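Local structure of GCN5-related N-acetyltransferase (Arthrobacter sp., 2R1I) at residues A[93-99]-A[129-135]; A[27-33]-A[61-67]. The protein probably transfers an acetyl group from acetyl-coenzyme A to an amine of its substrate. All blocks are in the same frame, centred on the assembly; numbering follows the deposited sequence. Where two conformers were deposited one is given.

In the fold
Contact 1 closes a beta-alpha-beta unit, laying strand 133-139 alongside strand 97-104 after the crossover through helix 109-128. Contact 2 ties the loop that follows strand 26-27 to the segment 61-67 at the end of helix 54-64. Strands 26-27 and 133-139 are the outermost of the five-stranded sheet within this chain, so the contacts lie near its two edges. The centres of contact 1 and contact 2 are about 21 Å apart and the nearest atoms of contact 1 and contact 2 about 6 Å apart, without touching. E68 bridges the gap, bonding R129 through its carbonyl and R27 through its carboxylate. Both contacts also meet the second subunit, and a glycerol, probably from the crystallisation liquor, lies about 4 Å from the side chain of L133.

Contact 1 (A[93-99]-A[129-135]); sequences YPGPVAI and RGGALLE. With EDO (1,2-ethanediol), chain E.
The side chains of Y93 and L133 cross at about a right angle, with Y93 OH 3.6 Å from L133 CD2, while A132 CB stands farther off near CE2 of the ring. With its CG anti to the backbone N (chi1 -172°), L133 carries this CD2 to Y93 and also onto V97 CG1. This is the parallel strand pair of a beta-alpha-beta crossover in the GNAT fold. A98 N donates to L133 O at 3.1 Å, almost straight at 170°, and E135 N returns a bond to A98 O at 2.9 Å. A98 is small enough to sit beside L134 CD1 under helix 109-128. On the other sheet face the carboxylate of E135 lies against V97 and I99; OE1 forms a salt bridge with R88, and OE2 is hydrogen-bonded to the OH of Y167 of the second subunit. Before the ladder, waters help to join the segments, one linking P96 O to A132 N, another G95 N to G130 O. G130, with its positive phi, ends the preceding helix in a Schellman motif, a conformation that suits glycine. An ethanediol, probably from the crystallisation liquor, bonds weakly to R129 O and G130 O. P96, lacking an N-H, presents ring carbon, with CD 3.3 Å from R129 O.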
ATOM      1  N   TYR A  93      -6.011  -5.088 -11.481  1.00 26.27           N
ATOM      2  CA  TYR A  93      -4.926  -5.937 -11.977  1.00 26.84           C
ATOM      3  C   TYR A  93      -5.302  -7.394 -11.682  1.00 23.41           C
ATOM      4  O   TYR A  93      -5.951  -7.683 -10.664  1.00 24.39           O
ATOM      5  CB  TYR A  93      -3.623  -5.654 -11.233  1.00 27.22           C
ATOM      6  CG  TYR A  93      -3.008  -4.296 -11.482  1.00 33.48           C
ATOM      7  CD1 TYR A  93      -3.323  -3.200 -10.668  1.00 27.42           C
ATOM      8  CD2 TYR A  93      -2.056  -4.136 -12.503  1.00 42.01           C
ATOM      9  CE1 TYR A  93      -2.770  -1.960 -10.906  1.00 34.31           C
ATOM     10  CE2 TYR A  93      -1.467  -2.908 -12.735  1.00 43.68           C
ATOM     11  CZ  TYR A  93      -1.837  -1.814 -11.948  1.00 42.26           C
ATOM     12  OH  TYR A  93      -1.233  -0.598 -12.217  1.00 48.24           O
ATOM     13  N   PRO A  94      -4.884  -8.320 -12.563  1.00 26.08           N
ATOM     14  CA  PRO A  94      -5.044  -9.725 -12.264  1.00 23.54           C
ATOM     15  C   PRO A  94      -4.119 -10.251 -11.236  1.00 26.15           C
ATOM     16  O   PRO A  94      -4.482 -11.177 -10.533  1.00 29.12           O
ATOM     17  CB  PRO A  94      -4.773 -10.409 -13.602  1.00 25.13           C
ATOM     18  CG  PRO A  94      -3.905  -9.461 -14.355  1.00 26.65           C
ATOM     19  CD  PRO A  94      -4.350  -8.079 -13.897  1.00 26.11           C
ATOM     20  N   GLY A  95      -2.938  -9.671 -11.143  1.00 26.53           N
ATOM     21  CA  GLY A  95      -1.985 -10.060 -10.110  1.00 26.29           C
ATOM     22  C   GLY A  95      -1.908  -9.086  -8.949  1.00 27.20           C
ATOM     23  O   GLY A  95      -2.603  -8.084  -8.944  1.00 27.11           O
ATOM     24  N   PRO A  96      -1.069  -9.398  -7.976  1.00 24.81           N
ATOM     25  CA  PRO A  96      -0.950  -8.541  -6.792  1.00 24.17           C
ATOM     26  C   PRO A  96      -0.255  -7.201  -7.153  1.00 25.79           C
ATOM     27  O   PRO A  96       0.460  -7.088  -8.163  1.00 26.48           O
ATOM     28  CB  PRO A  96      -0.045  -9.341  -5.857  1.00 28.97           C
ATOM     29  CG  PRO A  96       0.792 -10.118  -6.778  1.00 29.18           C
ATOM     30  CD  PRO A  96      -0.115 -10.513  -7.925  1.00 29.18           C
ATOM     31  N   VAL A  97      -0.461  -6.211  -6.286  1.00 22.87           N
ATOM     32  CA  VAL A  97       0.305  -4.993  -6.243  1.00 22.42           C
ATOM     33  C   VAL A  97       1.254  -5.158  -5.045  1.00 22.15           C
ATOM     34  O   VAL A  97       0.848  -5.625  -3.971  1.00 24.94           O
ATOM     35  CB  VAL A  97      -0.532  -3.726  -6.097  1.00 21.20           C
ATOM     36  CG1 VAL A  97       0.363  -2.471  -5.969  1.00 24.46           C
ATOM     37  CG2 VAL A  97      -1.470  -3.599  -7.336  1.00 21.97           C
ATOM     38  N   ALA A  98       2.535  -4.790  -5.267  1.00 23.14           N
ATOM     39  CA  ALA A  98       3.536  -4.914  -4.227  1.00 22.79           C
ATOM     40  C   ALA A  98       3.961  -3.546  -3.720  1.00 23.05           C
ATOM     41  O   ALA A  98       3.999  -2.567  -4.487  1.00 22.28           O
ATOM     42  CB  ALA A  98       4.732  -5.674  -4.743  1.00 23.86           C
ATOM     43  N   ILE A  99       4.342  -3.479  -2.431  1.00 23.05           N
ATOM     44  CA  ILE A  99       5.006  -2.316  -1.846  1.00 24.69           C
ATOM     45  C   ILE A  99       6.370  -2.750  -1.344  1.00 24.86           C
ATOM     46  O   ILE A  99       6.498  -3.807  -0.675  1.00 24.86           O
ATOM     47  CB  ILE A  99       4.185  -1.636  -0.704  1.00 25.29           C
ATOM     48  CG1 ILE A  99       2.776  -1.189  -1.171  1.00 24.39           C
ATOM     49  CG2 ILE A  99       4.905  -0.443  -0.065  1.00 25.23           C
ATOM     50  CD1 ILE A  99       1.811  -0.927   0.021  1.00 26.58           C
ATOM     51  N   ARG A 129       5.500 -13.372  -9.094  1.00 29.82           N
ATOM     52  CA  ARG A 129       4.166 -13.488  -8.471  1.00 29.60           C
ATOM     53  C   ARG A 129       3.027 -12.995  -9.405  1.00 29.91           C
ATOM     54  O   ARG A 129       1.843 -12.927  -9.019  1.00 29.47           O
ATOM     55  CB  ARG A 129       4.129 -12.686  -7.178  1.00 30.54           C
ATOM     56  CG  ARG A 129       4.961 -13.183  -6.052  1.00 28.18           C
ATOM     57  CD  ARG A 129       4.314 -14.345  -5.328  1.00 32.94           C
ATOM     58  NE  ARG A 129       3.119 -13.896  -4.617  1.00 28.74           N
ATOM     59  CZ  ARG A 129       3.102 -13.504  -3.348  1.00 28.60           C
ATOM     60  NH1 ARG A 129       4.228 -13.480  -2.673  1.00 29.28           N
ATOM     61  NH2 ARG A 129       1.967 -13.067  -2.825  1.00 34.79           N
ATOM     62  N   GLY A 130       3.381 -12.566 -10.592  1.00 27.37           N
ATOM     63  CA  GLY A 130       2.427 -12.053 -11.542  1.00 28.11           C
ATOM     64  C   GLY A 130       2.077 -10.598 -11.280  1.00 26.31           C
ATOM     65  O   GLY A 130       1.090 -10.120 -11.785  1.00 26.86           O
ATOM     66  N   GLY A 131       2.913  -9.896 -10.505  1.00 28.10           N
ATOM     67  CA  GLY A 131       2.750  -8.462 -10.283  1.00 27.20           C
ATOM     68  C   GLY A 131       3.392  -7.583 -11.345  1.00 27.50           C
ATOM     69  O   GLY A 131       4.437  -7.922 -11.962  1.00 28.74           O
ATOM     70  N   ALA A 132       2.715  -6.478 -11.620  1.00 26.50           N
ATOM     71  CA  ALA A 132       3.113  -5.514 -12.631  1.00 26.90           C
ATOM     72  C   ALA A 132       3.339  -4.119 -12.050  1.00 26.43           C
ATOM     73  O   ALA A 132       3.558  -3.193 -12.788  1.00 28.47           O
ATOM     74  CB  ALA A 132       2.053  -5.455 -13.766  1.00 30.86           C
ATOM     75  N   LEU A 133       3.303  -3.996 -10.716  1.00 24.81           N
ATOM     76  CA  LEU A 133       3.479  -2.708 -10.087  1.00 25.11           C
ATOM     77  C   LEU A 133       4.128  -2.873  -8.726  1.00 23.43           C
ATOM     78  O   LEU A 133       3.680  -3.703  -7.888  1.00 24.49           O
ATOM     79  CB  LEU A 133       2.152  -2.008  -9.908  1.00 26.09           C
ATOM     80  CG  LEU A 133       2.109  -0.555  -9.442  1.00 28.35           C
ATOM     81  CD1 LEU A 133       2.786   0.288 -10.480  1.00 27.13           C
ATOM     82  CD2 LEU A 133       0.665  -0.119  -9.223  1.00 27.85           C
ATOM     83  N   LEU A 134       5.205  -2.094  -8.551  1.00 22.15           N
ATOM     84  CA  LEU A 134       5.890  -1.955  -7.248  1.00 21.75           C
ATOM     85  C   LEU A 134       5.845  -0.504  -6.777  1.00 20.55           C
ATOM     86  O   LEU A 134       6.252   0.423  -7.538  1.00 24.73           O
ATOM     87  CB  LEU A 134       7.329  -2.440  -7.373  1.00 23.89           C
ATOM     88  CG  LEU A 134       8.187  -2.437  -6.093  1.00 24.99           C
ATOM     89  CD1 LEU A 134       7.520  -3.256  -4.999  1.00 22.37           C
ATOM     90  CD2 LEU A 134       9.631  -2.956  -6.458  1.00 26.31           C
ATOM     91  N   GLU A 135       5.354  -0.299  -5.558  1.00 23.44           N
ATOM     92  CA  GLU A 135       5.139   1.027  -4.996  1.00 22.32           C
ATOM     93  C   GLU A 135       6.072   1.268  -3.822  1.00 24.66           C
ATOM     94  O   GLU A 135       6.532   0.307  -3.177  1.00 24.71           O
ATOM     95  CB  GLU A 135       3.699   1.206  -4.513  1.00 25.06           C
ATOM     96  CG  GLU A 135       2.644   0.921  -5.556  1.00 27.49           C
ATOM     97  CD  GLU A 135       1.217   0.947  -5.017  1.00 29.92           C
ATOM     98  OE1 GLU A 135       0.955   0.445  -3.887  1.00 29.22           O
ATOM     99  OE2 GLU A 135       0.364   1.414  -5.776  1.00 30.41           O
TER
HETATM  100  C1  EDO E 174      -1.759 -13.054 -12.300  1.00 61.31           C
HETATM  101  O1  EDO E 174      -1.220 -12.117 -13.261  1.00 58.65           O
HETATM  102  C2  EDO E 174      -0.688 -13.333 -11.241  1.00 65.85           C
HETATM  103  O2  EDO E 174      -1.151 -13.999 -10.058  1.00 62.21           O
HETATM  104  O   HOH W   1      -1.082  -7.799 -12.579  1.00 26.98           O
HETATM  105  O   HOH W   2       0.011  -6.076 -10.731  1.00 27.60           O

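Contact 2 (A[27-33]-A[61-67]); sequences RATPADA and LSHLLAG
L65 reaches across into the curve of segment 27-33. Its CD1 lies 3.4 Å from T29 O and also touches A33 CA, while L65 CD2 meets A28 CB at 4.1 Å. CG stands anti to the carbonyl carbon (chi1 -65°), and from there the fork spreads both methyls over the loop, a task suited to a branched apolar side chain. With an alanine at this position, the space between A28 and A33 would probably be left poorly filled, since the contacts of CD1 with T29 O and A33 and of CD2 with A28 would be lost. P30 lays CG beside L65 O and A66 CA. A33 is small enough to let the helix close in: its CB meets L61 CB at 3.9 Å. A water lies within hydrogen-bonding distance of A28 O and L65 O.

Farther out, the loop is shaped by D32, whose OD2 uses its anti lone pair to accept T29 N at 2.9 Å and also pairs with R26. The 3-10 turn begun by P30 is thereby tied back to the loop. R27, extended from CG to NE, brings the edge of its guanidinium to G67 O, with R27 NH2 3.0 Å away but poorly angled for a hydrogen bond; its salt bridge is to E68. L61 also reaches V91 of the second subunit.

Around these contacts, A28 bonds through its backbone to V72 of strand 70-75 and, like L61, packs on V36 of helix 33-47. The loop thus sits between that strand and helices 33-47 and 54-64.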
ATOM      1  N   ARG A  27      15.728 -15.275  -0.115  1.00 27.31           N
ATOM      2  CA  ARG A  27      14.492 -15.112   0.637  1.00 26.74           C
ATOM      3  C   ARG A  27      14.664 -15.673   2.033  1.00 26.67           C
ATOM      4  O   ARG A  27      15.081 -16.839   2.199  1.00 27.26           O
ATOM      5  CB  ARG A  27      13.352 -15.815  -0.088  1.00 31.74           C
ATOM      6  CG  ARG A  27      12.025 -15.631   0.631  1.00 32.87           C
ATOM      7  CD  ARG A  27      10.882 -15.991  -0.193  1.00 35.35           C
ATOM      8  NE  ARG A  27       9.680 -15.935   0.603  1.00 27.00           N
ATOM      9  CZ  ARG A  27       8.498 -16.378   0.212  1.00 30.33           C
ATOM     10  NH1 ARG A  27       8.347 -16.903  -0.982  1.00 35.54           N
ATOM     11  NH2 ARG A  27       7.472 -16.270   1.015  1.00 29.64           N
ATOM     12  N   ALA A  28      14.313 -14.856   3.035  1.00 25.21           N
ATOM     13  CA  ALA A  28      14.242 -15.265   4.438  1.00 26.22           C
ATOM     14  C   ALA A  28      13.138 -16.324   4.637  1.00 28.04           C
ATOM     15  O   ALA A  28      12.019 -16.157   4.154  1.00 26.02           O
ATOM     16  CB  ALA A  28      13.921 -14.062   5.336  1.00 23.67           C
ATOM     17  N   THR A  29      13.491 -17.389   5.331  1.00 23.77           N
ATOM     18  CA  THR A  29      12.580 -18.494   5.692  1.00 25.71           C
ATOM     19  C   THR A  29      12.145 -18.302   7.148  1.00 24.63           C
ATOM     20  O   THR A  29      12.715 -17.469   7.878  1.00 26.46           O
ATOM     21  CB  THR A  29      13.308 -19.841   5.605  1.00 25.72           C
ATOM     22  OG1 THR A  29      14.266 -19.934   6.671  1.00 24.73           O
ATOM     23  CG2 THR A  29      13.967 -20.015   4.274  1.00 28.14           C
ATOM     24  N   PRO A  30      11.150 -19.102   7.602  1.00 25.70           N
ATOM     25  CA  PRO A  30      10.805 -19.007   9.004  1.00 25.27           C
ATOM     26  C   PRO A  30      11.992 -19.181   9.968  1.00 24.81           C
ATOM     27  O   PRO A  30      12.005 -18.590  11.050  1.00 27.32           O
ATOM     28  CB  PRO A  30       9.746 -20.112   9.159  1.00 26.85           C
ATOM     29  CG  PRO A  30       9.052 -20.135   7.841  1.00 26.61           C
ATOM     30  CD  PRO A  30      10.244 -20.019   6.875  1.00 28.46           C
ATOM     31  N   ALA A  31      13.007 -19.948   9.577  1.00 27.80           N
ATOM     32  CA  ALA A  31      14.178 -20.169  10.456  1.00 28.75           C
ATOM     33  C   ALA A  31      14.995 -18.893  10.647  1.00 27.39           C
ATOM     34  O   ALA A  31      15.827 -18.783  11.548  1.00 30.76           O
ATOM     35  CB  ALA A  31      15.072 -21.292   9.889  1.00 26.34           C
ATOM     36  N   ASP A  32      14.752 -17.929   9.768  1.00 25.69           N
ATOM     37  CA  ASP A  32      15.420 -16.633   9.846  1.00 26.96           C
ATOM     38  C   ASP A  32      14.684 -15.606  10.689  1.00 26.10           C
ATOM     39  O   ASP A  32      15.114 -14.446  10.725  1.00 27.87           O
ATOM     40  CB  ASP A  32      15.637 -16.056   8.444  1.00 26.84           C
ATOM     41  CG  ASP A  32      16.568 -16.893   7.583  1.00 29.39           C
ATOM     42  OD1 ASP A  32      17.710 -17.166   8.059  1.00 27.98           O
ATOM     43  OD2 ASP A  32      16.163 -17.214   6.436  1.00 26.55           O
ATOM     44  N   ALA A  33      13.587 -15.981  11.350  1.00 24.46           N
ATOM     45  CA  ALA A  33      12.799 -14.981  12.109  1.00 22.84           C
ATOM     46  C   ALA A  33      13.628 -14.173  13.123  1.00 26.71           C
ATOM     47  O   ALA A  33      13.498 -12.918  13.192  1.00 27.15           O
ATOM     48  CB  ALA A  33      11.524 -15.577  12.749  1.00 25.35           C
ATOM     49  N   LEU A  61       7.326 -12.295  12.879  1.00 25.99           N
ATOM     50  CA  LEU A  61       8.006 -12.790  11.693  1.00 25.53           C
ATOM     51  C   LEU A  61       7.901 -14.317  11.504  1.00 24.38           C
ATOM     52  O   LEU A  61       7.904 -14.778  10.381  1.00 24.59           O
ATOM     53  CB  LEU A  61       9.464 -12.370  11.722  1.00 25.92           C
ATOM     54  CG  LEU A  61       9.681 -10.903  11.356  1.00 25.65           C
ATOM     55  CD1 LEU A  61      10.989 -10.526  11.966  1.00 27.72           C
ATOM     56  CD2 LEU A  61       9.603 -10.629   9.839  1.00 25.30           C
ATOM     57  N   SER A  62       7.793 -15.070  12.593  0.50 23.79           N
ATOM     58  CA  SER A  62       7.600 -16.518  12.509  0.50 25.56           C
ATOM     59  C   SER A  62       6.262 -16.816  11.868  0.50 24.80           C
ATOM     60  O   SER A  62       6.052 -17.909  11.316  0.50 24.17           O
ATOM     61  CB  SER A  62       7.685 -17.161  13.889  0.50 26.90           C
ATOM     62  OG  SER A  62       9.022 -17.191  14.310  0.50 30.16           O
ATOM     63  N   HIS A  63       5.356 -15.846  11.957  0.50 24.62           N
ATOM     64  CA  HIS A  63       4.111 -15.902  11.209  0.50 26.68           C
ATOM     65  C   HIS A  63       4.286 -15.473   9.758  0.50 26.81           C
ATOM     66  O   HIS A  63       4.054 -16.240   8.843  0.50 24.81           O
ATOM     67  CB  HIS A  63       3.018 -15.056  11.865  0.50 28.44           C
ATOM     68  CG  HIS A  63       1.661 -15.399  11.363  0.50 29.11           C
ATOM     69  ND1 HIS A  63       0.880 -14.543  10.609  0.50 38.77           N
ATOM     70  CD2 HIS A  63       0.975 -16.559  11.456  0.50 33.21           C
ATOM     71  CE1 HIS A  63      -0.249 -15.158  10.298  0.50 30.71           C
ATOM     72  NE2 HIS A  63      -0.200 -16.392  10.766  0.50 30.63           N
ATOM     73  N   LEU A  64       4.712 -14.233   9.554  1.00 25.86           N
ATOM     74  CA  LEU A  64       4.800 -13.649   8.225  1.00 23.98           C
ATOM     75  C   LEU A  64       5.696 -14.433   7.270  1.00 22.36           C
ATOM     76  O   LEU A  64       5.340 -14.605   6.084  1.00 24.74           O
ATOM     77  CB  LEU A  64       5.249 -12.188   8.352  1.00 23.56           C
ATOM     78  CG  LEU A  64       4.293 -11.277   9.061  1.00 26.43           C
ATOM     79  CD1 LEU A  64       4.887  -9.867   9.212  1.00 28.59           C
ATOM     80  CD2 LEU A  64       2.943 -11.252   8.369  1.00 29.26           C
ATOM     81  N   LEU A  65       6.862 -14.855   7.755  1.00 21.84           N
ATOM     82  CA  LEU A  65       7.830 -15.554   6.917  1.00 22.63           C
ATOM     83  C   LEU A  65       7.326 -16.965   6.477  1.00 23.77           C
ATOM     84  O   LEU A  65       7.852 -17.535   5.528  1.00 25.20           O
ATOM     85  CB  LEU A  65       9.172 -15.654   7.652  1.00 23.25           C
ATOM     86  CG  LEU A  65       9.896 -14.347   7.945  1.00 23.01           C
ATOM     87  CD1 LEU A  65      11.220 -14.548   8.671  1.00 24.08           C
ATOM     88  CD2 LEU A  65      10.109 -13.569   6.622  1.00 26.26           C
ATOM     89  N   ALA A  66       6.326 -17.499   7.190  1.00 25.42           N
ATOM     90  CA  ALA A  66       5.649 -18.737   6.846  1.00 22.45           C
ATOM     91  C   ALA A  66       4.651 -18.573   5.705  1.00 26.12           C
ATOM     92  O   ALA A  66       4.246 -19.561   5.093  1.00 29.53           O
ATOM     93  CB  ALA A  66       4.888 -19.289   8.060  1.00 20.62           C
ATOM     94  N   GLY A  67       4.243 -17.339   5.425  1.00 25.80           N
ATOM     95  CA  GLY A  67       3.325 -17.018   4.324  1.00 25.82           C
ATOM     96  C   GLY A  67       3.977 -16.293   3.159  1.00 26.87           C
ATOM     97  O   GLY A  67       5.213 -16.235   3.036  1.00 26.93           O
TER
HETATM   98  O   HOH W   3       9.684 -17.480   3.644  1.00 26.48           O